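Local coordinates for glycoside hydrolase family protein (Novosphingobium sp. PP1Y, PDB 6Q2F) that probably hydrolyses glycosidic bonds to release terminal alpha-L-rhamnose, as an alpha-L-rhamnosidase of the glycoside hydrolases, at residues Trp155-Ala161 / Gln436-Leu441; Val167-Ala171 / Leu419-Leu425; Tyr205-Val211 / Val440-Ser446; Gly210-Pro215 / Ser411-Thr416. One frame throughout, in Å; residues are numbered along the deposited sequence.

Contact 1: Trp155-Ala161 / Gln436-Leu441; sequences WSETTLA and QHWRVL
Residues 155-160 and 436-441 are extended strands running antiparallel (151° between their directions, axes 4.5 Å apart), with Glu157 opposite Leu441, Thr158 opposite Val440, Thr159 opposite Arg439 and Leu160 opposite Trp438. Two hydrogen-bonded pairs satisfy the N and O of Thr158, Leu160, Trp438 and Val440. Thr158 N donates to Val440 O (2.9 Å) and Val440 N to Thr158 O (2.8 Å); Leu160 N donates to Trp438 O (2.9 Å) and Trp438 N to Leu160 O (2.8 Å). Between them, Thr159 CA lies 3.2 Å from Trp438 O. Val440 O also accepts from a water at 3.0 Å, which donates to Ser156 OG (3.3 Å) and binds Thr158 OG1 (3.0 Å). Strand 151-160 is an outer strand of a four-stranded antiparallel sheet, and 436-447 is the next one in, so that His437, Arg439 and Leu441 spend their backbone groups on strand 206-217. Glu157 and Arg439 share a face and form a salt bridge: Arg439 NH2 to Glu157 OE2 at 3.1 Å, nearly linear, and a weak NE to OE1 bond at 3.2 Å. On the other face Leu160 (m, t) packs CB on Trp438 CB at 3.8 Å. Ser156 OG bonds Ala171 O, His437 ND1 Asp218 OD1, and Trp438 NE1 Pro430 O.

Contact 2: Val167-Ala171 / Leu419-Leu425; sequences VGRLA and LKADGTL
Neither segment is helix or strand; they meet as two irregular loops, with Arg169 CA 4.1 Å from Thr424 CA. Within 419-425 the backbone folds into a type I turn from Lys420 to Gly423, closed by Gly423 N to Lys420 O at 2.7 Å, while Lys420 N reaches Thr424 O at 2.9 Å. Gly423 sits at phi/psi 95/-11, where a beta carbon would run into both the preceding carbonyl and Arg169 CD; Gly168, at 86/-157, likewise adopts a conformation open chiefly to glycine. One hydrogen bond joins the segments, Leu170 N to Gly423 O at 2.7 Å. Two CA-H...O contacts flank it: Arg169 CA to the same Gly423 O at 3.1 Å, and Thr424 CA to Gly168 O at 3.3 Å. Both loops lie against one face of the antiparallel sheet that contains strands 206-217 and 436-447, and Leu170 and Leu419 pack against it: Leu170 touches Val211 and Val440, Leu419 touches Val211 and Arg442. The apolar contacts centre on Leu170 (chi2 t), whose CD1 is 3.8 Å from Leu419 CD1 and 4.2 Å from Leu425 CD2. Opposite charges come near each other at the surface, Arg169 (m, t, m) NH1 lying 4.3 Å from Asp422 OD1, beyond salt-bridge range.

Contact 3: Tyr205-Val211 / Val440-Ser446; sequences YAGEVGV and VLRLGYS
A classic beta bulge interrupts the antiparallel pairing of segments 205-211 and 440-446, which lie on strands 206-217 and 436-447 (150° between the directions of the paired parts, axes 4.2 Å apart). Val209 (phi/psi -122/-47) and Gly210 (162/177) both face Leu443, whose O accepts from Val209 N at 3.1 Å and from Gly210 N at 3.2 Å; Leu443 N returns a bond to Gly210 O at 2.8 Å. The extra residue shifts the register by one: Val211 pairs with Arg442 on one side, Glu208 with Gly444 and Gly207 with Tyr445 on the other. Gly207 N bonds Tyr445 O at 2.8 Å and Tyr445 N bonds Gly207 O at 2.9 Å. The p rotamer of Tyr445 lays its ring over Gly207, CA 3.6 Å from the ring centroid in a CH-pi contact that leaves no room for a side chain there. On the other face, the fully extended Arg442 reaches Glu208, with Arg442 NH2 to Glu208 OE2 at 2.6 Å in a salt bridge. Val209 CB meets Leu443 CB at 3.7 Å. Strand 436-447 pairs along its other edge with 151-160, and 206-217 along its other edge with 413-414, so the bulge lies between the two inner strands of a four-stranded antiparallel sheet.

Contact 4: Gly210-Pro215 / Ser411-Thr416; sequences GVLAFP and SVIDLT
Val211, Ala213 and Val412 lose much surface where 210-215 runs antiparallel to 411-416, the end-to-end directions 153° apart. Ala213 pairs with Ile413: Ala213 N to Ile413 O at 2.9 Å, Ile413 N to Ala213 O at 2.6 Å. Ala213 CB packs on Leu415 CD1 at 3.6 Å. Val211 (t) sets CG1 4.0 Å from Leu415 CB, while its O accepts from Leu415 N at 2.8 Å and its N donates to Thr416 OG1 at 3.2 Å. Thr416 OG1 in turn donates to Asp414 OD1 at a very short 2.5 Å, and Thr416 N reaches the same OD1 at 2.9 Å, an Asx turn at Asp414. Val412 (t) turns to the other face, CG1 4.1 Å from Leu212 CB and CG2 3.8 Å from Phe214 CB. The short strand 413-414 forms an outer edge of the four-stranded sheet, Asp414 OD2 forming a salt bridge with Arg529, while 206-217 bonds along its far edge to strand 436-447.

Overall arrangement
Contacts 1, 3 and 4 cover the three strand pairings of one antiparallel sheet, ordered 151-160, 436-447, 206-217, 413-414. Contacts 1 and 3 share Val440 and Leu441; contacts 3 and 4 share Gly210 and Val211. Contact 2 joins two loops over one face of this sheet. Centres lie about 9 to 15 Å apart, and all four contacts sit about 35 to 47 Å from the chain centre. Along the sequence contact 4 is nested within contact 2 and contact 2 within contact 1, whereas contact 3 crosses contacts 1 and 2. The sheet therefore gathers distant parts of the chain, with two further antiparallel sheets inserted between strands 206-217 and 413-414, into a peripheral beta region whose contacts include none of the sodium-binding residues.

Contact 1: Trp155-Ala161 / Gln436-Leu441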
loop_
_atom_site.group_PDB
_atom_site.type_symbol
_atom_site.label_atom_id
_atom_site.label_comp_id
_atom_site.label_asym_id
_atom_site.label_seq_id
_atom_site.Cartn_x
_atom_site.Cartn_y
_atom_site.Cartn_z
ATOM N N TRP A 155 -5.406 -4.660 -32.371
ATOM C CA TRP A 155 -5.281 -4.132 -33.723
ATOM C C TRP A 155 -5.066 -5.252 -34.720
ATOM O O TRP A 155 -4.552 -6.319 -34.376
ATOM C CB TRP A 155 -4.122 -3.129 -33.838
ATOM C CG TRP A 155 -2.820 -3.708 -33.406
ATOM C CD1 TRP A 155 -1.900 -4.331 -34.190
ATOM C CD2 TRP A 155 -2.297 -3.726 -32.073
ATOM N NE1 TRP A 155 -0.832 -4.744 -33.425
ATOM C CE2 TRP A 155 -1.053 -4.380 -32.120
ATOM C CE3 TRP A 155 -2.763 -3.253 -30.850
ATOM C CZ2 TRP A 155 -0.256 -4.571 -30.983
ATOM C CZ3 TRP A 155 -1.972 -3.450 -29.705
ATOM C CH2 TRP A 155 -0.734 -4.111 -29.791
ATOM N N SER A 156 -5.468 -4.977 -35.962
ATOM C CA SER A 156 -5.042 -5.723 -37.132
ATOM C C SER A 156 -4.288 -4.774 -38.051
ATOM O O SER A 156 -4.457 -3.553 -37.982
ATOM C CB SER A 156 -6.222 -6.340 -37.886
ATOM O OG SER A 156 -6.902 -5.336 -38.618
ATOM N N GLU A 157 -3.441 -5.350 -38.885
ATOM C CA GLU A 157 -2.607 -4.628 -39.813
ATOM C C GLU A 157 -2.709 -5.090 -41.242
ATOM O O GLU A 157 -2.813 -6.245 -41.521
ATOM C CB GLU A 157 -1.194 -4.870 -39.450
ATOM C CG GLU A 157 -0.600 -3.907 -38.494
ATOM C CD GLU A 157 0.893 -3.990 -38.532
ATOM O OE1 GLU A 157 1.441 -4.346 -39.608
ATOM O OE2 GLU A 157 1.513 -3.707 -37.492
ATOM N N THR A 158 -2.643 -4.158 -42.157
ATOM C CA THR A 158 -2.732 -4.507 -43.567
ATOM C C THR A 158 -1.773 -3.618 -44.348
ATOM O O THR A 158 -1.394 -2.536 -43.895
ATOM C CB THR A 158 -4.179 -4.362 -44.083
ATOM O OG1 THR A 158 -5.066 -5.061 -43.199
ATOM C CG2 THR A 158 -4.329 -4.962 -45.466
ATOM N N THR A 159 -1.357 -4.096 -45.514
ATOM C CA THR A 159 -0.503 -3.335 -46.411
ATOM C C THR A 159 -1.246 -3.035 -47.707
ATOM O O THR A 159 -2.076 -3.830 -48.161
ATOM C CB THR A 159 0.792 -4.083 -46.716
ATOM O OG1 THR A 159 0.477 -5.392 -47.197
ATOM C CG2 THR A 159 1.644 -4.206 -45.456
ATOM N N LEU A 160 -0.941 -1.874 -48.296
ATOM C CA LEU A 160 -1.519 -1.434 -49.562
ATOM C C LEU A 160 -0.438 -0.807 -50.430
ATOM O O LEU A 160 0.605 -0.370 -49.937
ATOM C CB LEU A 160 -2.638 -0.410 -49.359
ATOM C CG LEU A 160 -3.968 -0.922 -48.841
ATOM C CD1 LEU A 160 -4.952 0.237 -48.786
ATOM C CD2 LEU A 160 -4.466 -2.039 -49.751
ATOM N N ALA A 161 -0.727 -0.723 -51.734
ATOM C CA ALA A 161 0.218 -0.232 -52.734
ATOM C C ALA A 161 0.281 1.293 -52.819
ATOM O O ALA A 161 1.373 1.871 -52.817
ATOM C CB ALA A 161 -0.132 -0.809 -54.108
ATOM N N GLN A 436 8.058 2.391 -51.204
ATOM C CA GLN A 436 7.272 2.908 -50.085
ATOM C C GLN A 436 5.831 2.458 -50.285
ATOM O O GLN A 436 5.201 2.837 -51.279
ATOM C CB GLN A 436 7.360 4.432 -50.031
ATOM C CG GLN A 436 7.640 5.027 -48.669
ATOM C CD GLN A 436 7.972 6.510 -48.750
ATOM O OE1 GLN A 436 8.887 6.910 -49.470
ATOM N NE2 GLN A 436 7.224 7.330 -48.014
ATOM N N HIS A 437 5.304 1.656 -49.363
ATOM C CA HIS A 437 3.913 1.226 -49.442
ATOM C C HIS A 437 3.116 1.749 -48.252
ATOM O O HIS A 437 3.653 2.376 -47.332
ATOM C CB HIS A 437 3.809 -0.302 -49.544
ATOM C CG HIS A 437 4.241 -1.039 -48.314
ATOM N ND1 HIS A 437 5.557 -1.365 -48.066
ATOM C CD2 HIS A 437 3.525 -1.555 -47.285
ATOM C CE1 HIS A 437 5.636 -2.030 -46.927
ATOM N NE2 HIS A 437 4.417 -2.161 -46.434
ATOM N N TRP A 438 1.808 1.501 -48.298
ATOM C CA TRP A 438 0.895 1.938 -47.253
ATOM C C TRP A 438 0.724 0.861 -46.192
ATOM O O TRP A 438 0.686 -0.336 -46.494
ATOM C CB TRP A 438 -0.474 2.300 -47.835
ATOM C CG TRP A 438 -0.530 3.656 -48.462
ATOM C CD1 TRP A 438 -0.518 3.950 -49.800
ATOM C CD2 TRP A 438 -0.601 4.912 -47.776
ATOM N NE1 TRP A 438 -0.580 5.314 -49.984
ATOM C CE2 TRP A 438 -0.627 5.925 -48.757
ATOM C CE3 TRP A 438 -0.645 5.279 -46.429
ATOM C CZ2 TRP A 438 -0.698 7.276 -48.429
ATOM C CZ3 TRP A 438 -0.712 6.623 -46.106
ATOM C CH2 TRP A 438 -0.741 7.603 -47.101
ATOM N N ARG A 439 0.518 1.308 -44.977
ATOM C CA ARG A 439 0.216 0.431 -43.895
ATOM C C ARG A 439 -1.063 0.947 -43.313
ATOM O O ARG A 439 -1.176 2.089 -43.010
ATOM C CB ARG A 439 1.300 0.475 -42.873
ATOM C CG ARG A 439 1.303 -0.686 -41.936
ATOM C CD ARG A 439 2.729 -0.911 -41.578
ATOM N NE ARG A 439 2.878 -1.546 -40.309
ATOM C CZ ARG A 439 4.016 -1.564 -39.639
ATOM N NH1 ARG A 439 5.094 -0.977 -40.128
ATOM N NH2 ARG A 439 4.074 -2.190 -38.478
ATOM N N VAL A 440 -2.022 0.063 -43.165
ATOM C CA VAL A 440 -3.291 0.425 -42.620
ATOM C C VAL A 440 -3.468 -0.303 -41.312
ATOM O O VAL A 440 -3.405 -1.496 -41.242
ATOM C CB VAL A 440 -4.420 0.077 -43.566
ATOM C CG1 VAL A 440 -5.734 0.577 -43.032
ATOM C CG2 VAL A 440 -4.139 0.659 -44.920
ATOM N N LEU A 441 -3.710 0.479 -40.286
ATOM C CA LEU A 441 -3.873 -0.011 -38.958
ATOM C C LEU A 441 -5.296 0.120 -38.499
ATOM O O LEU A 441 -5.841 1.190 -38.478
ATOM C CB LEU A 441 -2.969 0.815 -38.074
ATOM C CG LEU A 441 -2.647 0.415 -36.671
ATOM C CD1 LEU A 441 -2.494 -1.067 -36.603
ATOM C CD2 LEU A 441 -1.356 1.063 -36.279
HETATM O O HOH W 1 -5.742 -3.299 -40.875
#

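Contact 2: Val167-Ala171 / Leu419-Leu425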
loop_
_atom_site.group_PDB
_atom_site.type_symbol
_atom_site.label_atom_id
_atom_site.label_comp_id
_atom_site.label_asym_id
_atom_site.label_seq_id
_atom_site.Cartn_x
_atom_site.Cartn_y
_atom_site.Cartn_z
ATOM N N VAL A 167 -9.493 -3.023 -51.600
ATOM C CA VAL A 167 -10.508 -3.989 -51.988
ATOM C C VAL A 167 -10.695 -4.984 -50.855
ATOM O O VAL A 167 -9.722 -5.428 -50.232
ATOM C CB VAL A 167 -10.134 -4.725 -53.291
ATOM C CG1 VAL A 167 -11.248 -5.680 -53.706
ATOM C CG2 VAL A 167 -9.827 -3.731 -54.404
ATOM N N GLY A 168 -11.947 -5.321 -50.588
ATOM C CA GLY A 168 -12.260 -6.275 -49.553
ATOM C C GLY A 168 -12.381 -5.637 -48.184
ATOM O O GLY A 168 -12.617 -4.436 -48.017
ATOM N N ARG A 169 -12.194 -6.473 -47.178
ATOM C CA ARG A 169 -12.465 -6.086 -45.808
ATOM C C ARG A 169 -11.183 -5.962 -45.003
ATOM O O ARG A 169 -10.282 -6.800 -45.110
ATOM C CB ARG A 169 -13.398 -7.099 -45.150
ATOM C CG ARG A 169 -14.803 -7.071 -45.709
ATOM C CD ARG A 169 -15.705 -7.858 -44.795
ATOM N NE ARG A 169 -15.366 -9.271 -44.691
ATOM C CZ ARG A 169 -15.799 -10.201 -45.536
ATOM N NH1 ARG A 169 -16.611 -9.871 -46.535
ATOM N NH2 ARG A 169 -15.431 -11.463 -45.377
ATOM N N LEU A 170 -11.111 -4.906 -44.199
ATOM C CA LEU A 170 -10.094 -4.821 -43.163
ATOM C C LEU A 170 -10.347 -5.906 -42.130
ATOM O O LEU A 170 -11.412 -5.932 -41.508
ATOM C CB LEU A 170 -10.112 -3.452 -42.497
ATOM C CG LEU A 170 -9.238 -2.352 -43.087
ATOM C CD1 LEU A 170 -9.322 -1.115 -42.216
ATOM C CD2 LEU A 170 -7.806 -2.827 -43.226
ATOM N N ALA A 171 -9.371 -6.800 -41.959
ATOM C CA ALA A 171 -9.443 -7.829 -40.925
ATOM C C ALA A 171 -9.818 -7.215 -39.580
ATOM O O ALA A 171 -9.248 -6.207 -39.161
ATOM C CB ALA A 171 -8.099 -8.554 -40.807
ATOM N N LEU A 419 -14.318 3.308 -42.964
ATOM C CA LEU A 419 -14.627 1.919 -42.665
ATOM C C LEU A 419 -16.137 1.740 -42.558
ATOM O O LEU A 419 -16.803 2.454 -41.801
ATOM C CB LEU A 419 -13.934 1.467 -41.377
ATOM C CG LEU A 419 -13.853 -0.058 -41.204
ATOM C CD1 LEU A 419 -12.609 -0.459 -40.443
ATOM C CD2 LEU A 419 -15.066 -0.608 -40.481
ATOM N N LYS A 420 -16.674 0.794 -43.324
ATOM C CA LYS A 420 -18.090 0.459 -43.284
ATOM C C LYS A 420 -18.311 -0.747 -42.380
ATOM O O LYS A 420 -17.427 -1.594 -42.220
ATOM C CB LYS A 420 -18.616 0.152 -44.688
ATOM C CG LYS A 420 -18.202 1.160 -45.740
ATOM C CD LYS A 420 -18.874 2.502 -45.515
ATOM C CE LYS A 420 -18.088 3.621 -46.177
ATOM N NZ LYS A 420 -18.935 4.817 -46.439
ATOM N N ALA A 421 -19.514 -0.821 -41.795
ATOM C CA ALA A 421 -19.890 -1.979 -40.984
ATOM C C ALA A 421 -19.606 -3.291 -41.703
ATOM O O ALA A 421 -19.299 -4.304 -41.059
ATOM C CB ALA A 421 -21.372 -1.902 -40.611
ATOM N N ASP A 422 -19.692 -3.286 -43.036
ATOM C CA ASP A 422 -19.369 -4.468 -43.825
ATOM C C ASP A 422 -17.962 -4.979 -43.554
ATOM O O ASP A 422 -17.687 -6.153 -43.813
ATOM C CB ASP A 422 -19.519 -4.157 -45.318
ATOM C CG ASP A 422 -19.289 -5.381 -46.195
ATOM O OD1 ASP A 422 -19.032 -6.474 -45.638
ATOM O OD2 ASP A 422 -19.360 -5.251 -47.439
ATOM N N GLY A 423 -17.079 -4.135 -43.011
ATOM C CA GLY A 423 -15.666 -4.429 -42.935
ATOM C C GLY A 423 -14.855 -3.853 -44.076
ATOM O O GLY A 423 -13.620 -3.863 -44.010
ATOM N N THR A 424 -15.514 -3.349 -45.113
ATOM C CA THR A 424 -14.838 -2.781 -46.263
ATOM C C THR A 424 -14.332 -1.378 -45.960
ATOM O O THR A 424 -14.870 -0.665 -45.106
ATOM C CB THR A 424 -15.781 -2.743 -47.458
ATOM O OG1 THR A 424 -16.933 -1.971 -47.109
ATOM C CG2 THR A 424 -16.212 -4.164 -47.853
ATOM N N LEU A 425 -13.287 -0.984 -46.679
ATOM C CA LEU A 425 -12.675 0.332 -46.530
ATOM C C LEU A 425 -12.711 1.035 -47.878
ATOM O O LEU A 425 -12.153 0.529 -48.854
ATOM C CB LEU A 425 -11.237 0.205 -46.024
ATOM C CG LEU A 425 -10.454 1.493 -45.774
ATOM C CD1 LEU A 425 -10.934 2.161 -44.499
ATOM C CD2 LEU A 425 -8.976 1.172 -45.701
#

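Contact 3: Tyr205-Val211 / Val440-Ser446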
loop_
_atom_site.group_PDB
_atom_site.type_symbol
_atom_site.label_atom_id
_atom_site.label_comp_id
_atom_site.label_asym_id
_atom_site.label_seq_id
_atom_site.Cartn_x
_atom_site.Cartn_y
_atom_site.Cartn_z
ATOM N N TYR A 205 -16.116 -8.584 -25.387
ATOM C CA TYR A 205 -16.640 -7.420 -26.092
ATOM C C TYR A 205 -15.547 -6.844 -26.976
ATOM O O TYR A 205 -14.411 -6.678 -26.525
ATOM C CB TYR A 205 -17.151 -6.351 -25.118
ATOM C CG TYR A 205 -18.009 -5.310 -25.796
ATOM C CD1 TYR A 205 -19.373 -5.511 -25.975
ATOM C CD2 TYR A 205 -17.457 -4.129 -26.265
ATOM C CE1 TYR A 205 -20.169 -4.539 -26.605
ATOM C CE2 TYR A 205 -18.234 -3.161 -26.890
ATOM C CZ TYR A 205 -19.586 -3.365 -27.054
ATOM O OH TYR A 205 -20.335 -2.390 -27.674
ATOM N N ALA A 206 -15.891 -6.569 -28.232
ATOM C CA ALA A 206 -14.982 -5.989 -29.207
ATOM C C ALA A 206 -15.549 -4.644 -29.635
ATOM O O ALA A 206 -16.676 -4.569 -30.132
ATOM C CB ALA A 206 -14.804 -6.913 -30.416
ATOM N N GLY A 207 -14.783 -3.576 -29.407
ATOM C CA GLY A 207 -15.171 -2.252 -29.822
ATOM C C GLY A 207 -14.230 -1.724 -30.890
ATOM O O GLY A 207 -13.160 -2.281 -31.153
ATOM N N GLU A 208 -14.646 -0.628 -31.494
ATOM C CA GLU A 208 -13.847 0.063 -32.489
ATOM C C GLU A 208 -13.132 1.248 -31.865
ATOM O O GLU A 208 -13.619 1.860 -30.915
ATOM C CB GLU A 208 -14.726 0.526 -33.652
ATOM C CG GLU A 208 -15.200 -0.612 -34.548
ATOM C CD GLU A 208 -14.048 -1.320 -35.238
ATOM O OE1 GLU A 208 -13.025 -0.658 -35.532
ATOM O OE2 GLU A 208 -14.156 -2.542 -35.471
ATOM N N VAL A 209 -11.959 1.562 -32.415
ATOM C CA VAL A 209 -11.159 2.705 -31.995
ATOM C C VAL A 209 -10.892 3.647 -33.161
ATOM O O VAL A 209 -11.052 4.865 -33.043
ATOM C CB VAL A 209 -9.833 2.254 -31.350
ATOM C CG1 VAL A 209 -8.904 3.429 -31.205
ATOM C CG2 VAL A 209 -10.097 1.556 -29.997
ATOM N N GLY A 210 -10.486 3.099 -34.293
ATOM C CA GLY A 210 -10.269 3.905 -35.474
ATOM C C GLY A 210 -9.419 3.162 -36.481
ATOM O O GLY A 210 -8.957 2.045 -36.245
ATOM N N VAL A 211 -9.225 3.820 -37.623
ATOM C CA VAL A 211 -8.409 3.300 -38.707
ATOM C C VAL A 211 -7.396 4.365 -39.074
ATOM O O VAL A 211 -7.764 5.514 -39.342
ATOM C CB VAL A 211 -9.262 2.915 -39.923
ATOM C CG1 VAL A 211 -8.425 2.200 -40.965
ATOM C CG2 VAL A 211 -10.399 2.030 -39.474
ATOM N N VAL A 440 -2.022 0.063 -43.165
ATOM C CA VAL A 440 -3.291 0.425 -42.620
ATOM C C VAL A 440 -3.468 -0.303 -41.312
ATOM O O VAL A 440 -3.405 -1.496 -41.242
ATOM C CB VAL A 440 -4.420 0.077 -43.566
ATOM C CG1 VAL A 440 -5.734 0.577 -43.032
ATOM C CG2 VAL A 440 -4.139 0.659 -44.920
ATOM N N LEU A 441 -3.710 0.479 -40.286
ATOM C CA LEU A 441 -3.873 -0.011 -38.958
ATOM C C LEU A 441 -5.296 0.120 -38.499
ATOM O O LEU A 441 -5.841 1.190 -38.478
ATOM C CB LEU A 441 -2.969 0.815 -38.074
ATOM C CG LEU A 441 -2.647 0.415 -36.671
ATOM C CD1 LEU A 441 -2.494 -1.067 -36.603
ATOM C CD2 LEU A 441 -1.356 1.063 -36.279
ATOM N N ARG A 442 -5.884 -0.997 -38.129
ATOM C CA ARG A 442 -7.217 -0.975 -37.634
ATOM C C ARG A 442 -7.110 -1.202 -36.141
ATOM O O ARG A 442 -6.750 -2.256 -35.687
ATOM C CB ARG A 442 -8.104 -2.013 -38.285
ATOM C CG ARG A 442 -9.513 -1.968 -37.757
ATOM C CD ARG A 442 -10.443 -2.865 -38.527
ATOM N NE ARG A 442 -11.755 -2.930 -37.936
ATOM C CZ ARG A 442 -12.702 -3.750 -38.336
ATOM N NH1 ARG A 442 -12.480 -4.576 -39.327
ATOM N NH2 ARG A 442 -13.868 -3.750 -37.738
ATOM N N LEU A 443 -7.446 -0.171 -35.397
ATOM C CA LEU A 443 -7.406 -0.217 -33.950
ATOM C C LEU A 443 -8.789 -0.547 -33.418
ATOM O O LEU A 443 -9.795 -0.027 -33.910
ATOM C CB LEU A 443 -6.928 1.120 -33.384
ATOM C CG LEU A 443 -5.580 1.583 -33.915
ATOM C CD1 LEU A 443 -5.250 2.949 -33.328
ATOM C CD2 LEU A 443 -4.513 0.566 -33.556
ATOM N N GLY A 444 -8.833 -1.408 -32.412
ATOM C CA GLY A 444 -10.066 -1.668 -31.701
ATOM C C GLY A 444 -9.755 -1.859 -30.240
ATOM O O GLY A 444 -8.617 -1.636 -29.810
ATOM N N TYR A 445 -10.752 -2.251 -29.457
ATOM C CA TYR A 445 -10.491 -2.659 -28.090
ATOM C C TYR A 445 -11.252 -3.939 -27.786
ATOM O O TYR A 445 -12.206 -4.317 -28.480
ATOM C CB TYR A 445 -10.852 -1.558 -27.070
ATOM C CG TYR A 445 -12.332 -1.287 -26.901
ATOM C CD1 TYR A 445 -13.126 -2.104 -26.091
ATOM C CD2 TYR A 445 -12.935 -0.203 -27.541
ATOM C CE1 TYR A 445 -14.484 -1.850 -25.932
ATOM C CE2 TYR A 445 -14.283 0.064 -27.380
ATOM C CZ TYR A 445 -15.055 -0.762 -26.579
ATOM O OH TYR A 445 -16.402 -0.498 -26.429
ATOM N N SER A 446 -10.806 -4.601 -26.730
ATOM C CA SER A 446 -11.471 -5.789 -26.231
ATOM C C SER A 446 -11.246 -5.836 -24.724
ATOM O O SER A 446 -10.551 -4.993 -24.156
ATOM C CB SER A 446 -10.966 -7.036 -26.950
ATOM O OG SER A 446 -9.616 -7.286 -26.621
#

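Contact 4: Gly210-Pro215 / Ser411-Thr416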
loop_
_atom_site.group_PDB
_atom_site.type_symbol
_atom_site.label_atom_id
_atom_site.label_comp_id
_atom_site.label_asym_id
_atom_site.label_seq_id
_atom_site.Cartn_x
_atom_site.Cartn_y
_atom_site.Cartn_z
ATOM N N GLY A 210 -10.486 3.099 -34.293
ATOM C CA GLY A 210 -10.269 3.905 -35.474
ATOM C C GLY A 210 -9.419 3.162 -36.481
ATOM O O GLY A 210 -8.957 2.045 -36.245
ATOM N N VAL A 211 -9.225 3.820 -37.623
ATOM C CA VAL A 211 -8.409 3.300 -38.707
ATOM C C VAL A 211 -7.396 4.365 -39.074
ATOM O O VAL A 211 -7.764 5.514 -39.342
ATOM C CB VAL A 211 -9.262 2.915 -39.923
ATOM C CG1 VAL A 211 -8.425 2.200 -40.965
ATOM C CG2 VAL A 211 -10.399 2.030 -39.474
ATOM N N LEU A 212 -6.128 3.995 -39.070
ATOM C CA LEU A 212 -5.052 4.896 -39.429
ATOM C C LEU A 212 -4.276 4.285 -40.581
ATOM O O LEU A 212 -4.118 3.066 -40.669
ATOM C CB LEU A 212 -4.112 5.159 -38.254
ATOM C CG LEU A 212 -4.770 5.692 -36.988
ATOM C CD1 LEU A 212 -3.760 5.676 -35.863
ATOM C CD2 LEU A 212 -5.345 7.105 -37.222
ATOM N N ALA A 213 -3.818 5.146 -41.477
ATOM C CA ALA A 213 -2.939 4.737 -42.555
ATOM C C ALA A 213 -1.740 5.665 -42.562
ATOM O O ALA A 213 -1.847 6.849 -42.231
ATOM C CB ALA A 213 -3.639 4.760 -43.915
ATOM N N PHE A 214 -0.593 5.117 -42.940
ATOM C CA PHE A 214 0.632 5.895 -42.969
ATOM C C PHE A 214 1.609 5.211 -43.903
ATOM O O PHE A 214 1.590 3.979 -44.022
ATOM C CB PHE A 214 1.228 6.051 -41.566
ATOM C CG PHE A 214 1.330 4.761 -40.795
ATOM C CD1 PHE A 214 2.465 3.976 -40.888
ATOM C CD2 PHE A 214 0.293 4.338 -39.980
ATOM C CE1 PHE A 214 2.575 2.784 -40.178
ATOM C CE2 PHE A 214 0.394 3.148 -39.266
ATOM C CZ PHE A 214 1.542 2.372 -39.369
ATOM N N PRO A 215 2.446 5.973 -44.598
ATOM C CA PRO A 215 3.430 5.365 -45.494
ATOM C C PRO A 215 4.526 4.678 -44.703
ATOM O O PRO A 215 4.851 5.057 -43.575
ATOM C CB PRO A 215 3.983 6.555 -46.287
ATOM C CG PRO A 215 3.007 7.684 -46.040
ATOM C CD PRO A 215 2.456 7.438 -44.676
ATOM N N SER A 411 2.390 12.336 -41.703
ATOM C CA SER A 411 1.982 11.415 -42.760
ATOM C C SER A 411 0.794 10.552 -42.364
ATOM O O SER A 411 0.165 9.957 -43.245
ATOM C CB SER A 411 3.135 10.487 -43.135
ATOM O OG SER A 411 4.341 11.198 -43.297
ATOM N N VAL A 412 0.493 10.433 -41.068
ATOM C CA VAL A 412 -0.557 9.514 -40.641
ATOM C C VAL A 412 -1.919 10.086 -41.005
ATOM O O VAL A 412 -2.212 11.256 -40.733
ATOM C CB VAL A 412 -0.466 9.234 -39.136
ATOM C CG1 VAL A 412 -1.634 8.339 -38.703
ATOM C CG2 VAL A 412 0.871 8.584 -38.800
ATOM N N ILE A 413 -2.760 9.254 -41.614
ATOM C CA ILE A 413 -4.083 9.652 -42.076
ATOM C C ILE A 413 -5.135 8.907 -41.273
ATOM O O ILE A 413 -5.019 7.699 -41.043
ATOM C CB ILE A 413 -4.263 9.378 -43.584
ATOM C CG1 ILE A 413 -3.275 10.204 -44.406
ATOM C CG2 ILE A 413 -5.674 9.703 -44.020
ATOM C CD1 ILE A 413 -3.278 9.831 -45.880
ATOM N N ASP A 414 -6.171 9.628 -40.864
ATOM C CA ASP A 414 -7.289 9.051 -40.127
ATOM C C ASP A 414 -8.353 8.620 -41.122
ATOM O O ASP A 414 -9.104 9.445 -41.636
ATOM C CB ASP A 414 -7.847 10.061 -39.135
ATOM C CG ASP A 414 -8.867 9.449 -38.203
ATOM O OD1 ASP A 414 -9.326 8.314 -38.476
ATOM O OD2 ASP A 414 -9.211 10.098 -37.194
ATOM N N LEU A 415 -8.448 7.314 -41.360
ATOM C CA LEU A 415 -9.446 6.741 -42.251
ATOM C C LEU A 415 -10.680 6.222 -41.514
ATOM O O LEU A 415 -11.426 5.420 -42.083
ATOM C CB LEU A 415 -8.834 5.598 -43.059
ATOM C CG LEU A 415 -7.637 5.922 -43.942
ATOM C CD1 LEU A 415 -7.135 4.664 -44.639
ATOM C CD2 LEU A 415 -8.040 6.975 -44.958
ATOM N N THR A 416 -10.912 6.654 -40.272
ATOM C CA THR A 416 -12.021 6.105 -39.490
ATOM C C THR A 416 -13.348 6.253 -40.230
ATOM O O THR A 416 -14.141 5.306 -40.300
ATOM C CB THR A 416 -12.076 6.780 -38.125
ATOM O OG1 THR A 416 -10.822 6.592 -37.455
ATOM C CG2 THR A 416 -13.174 6.159 -37.269
#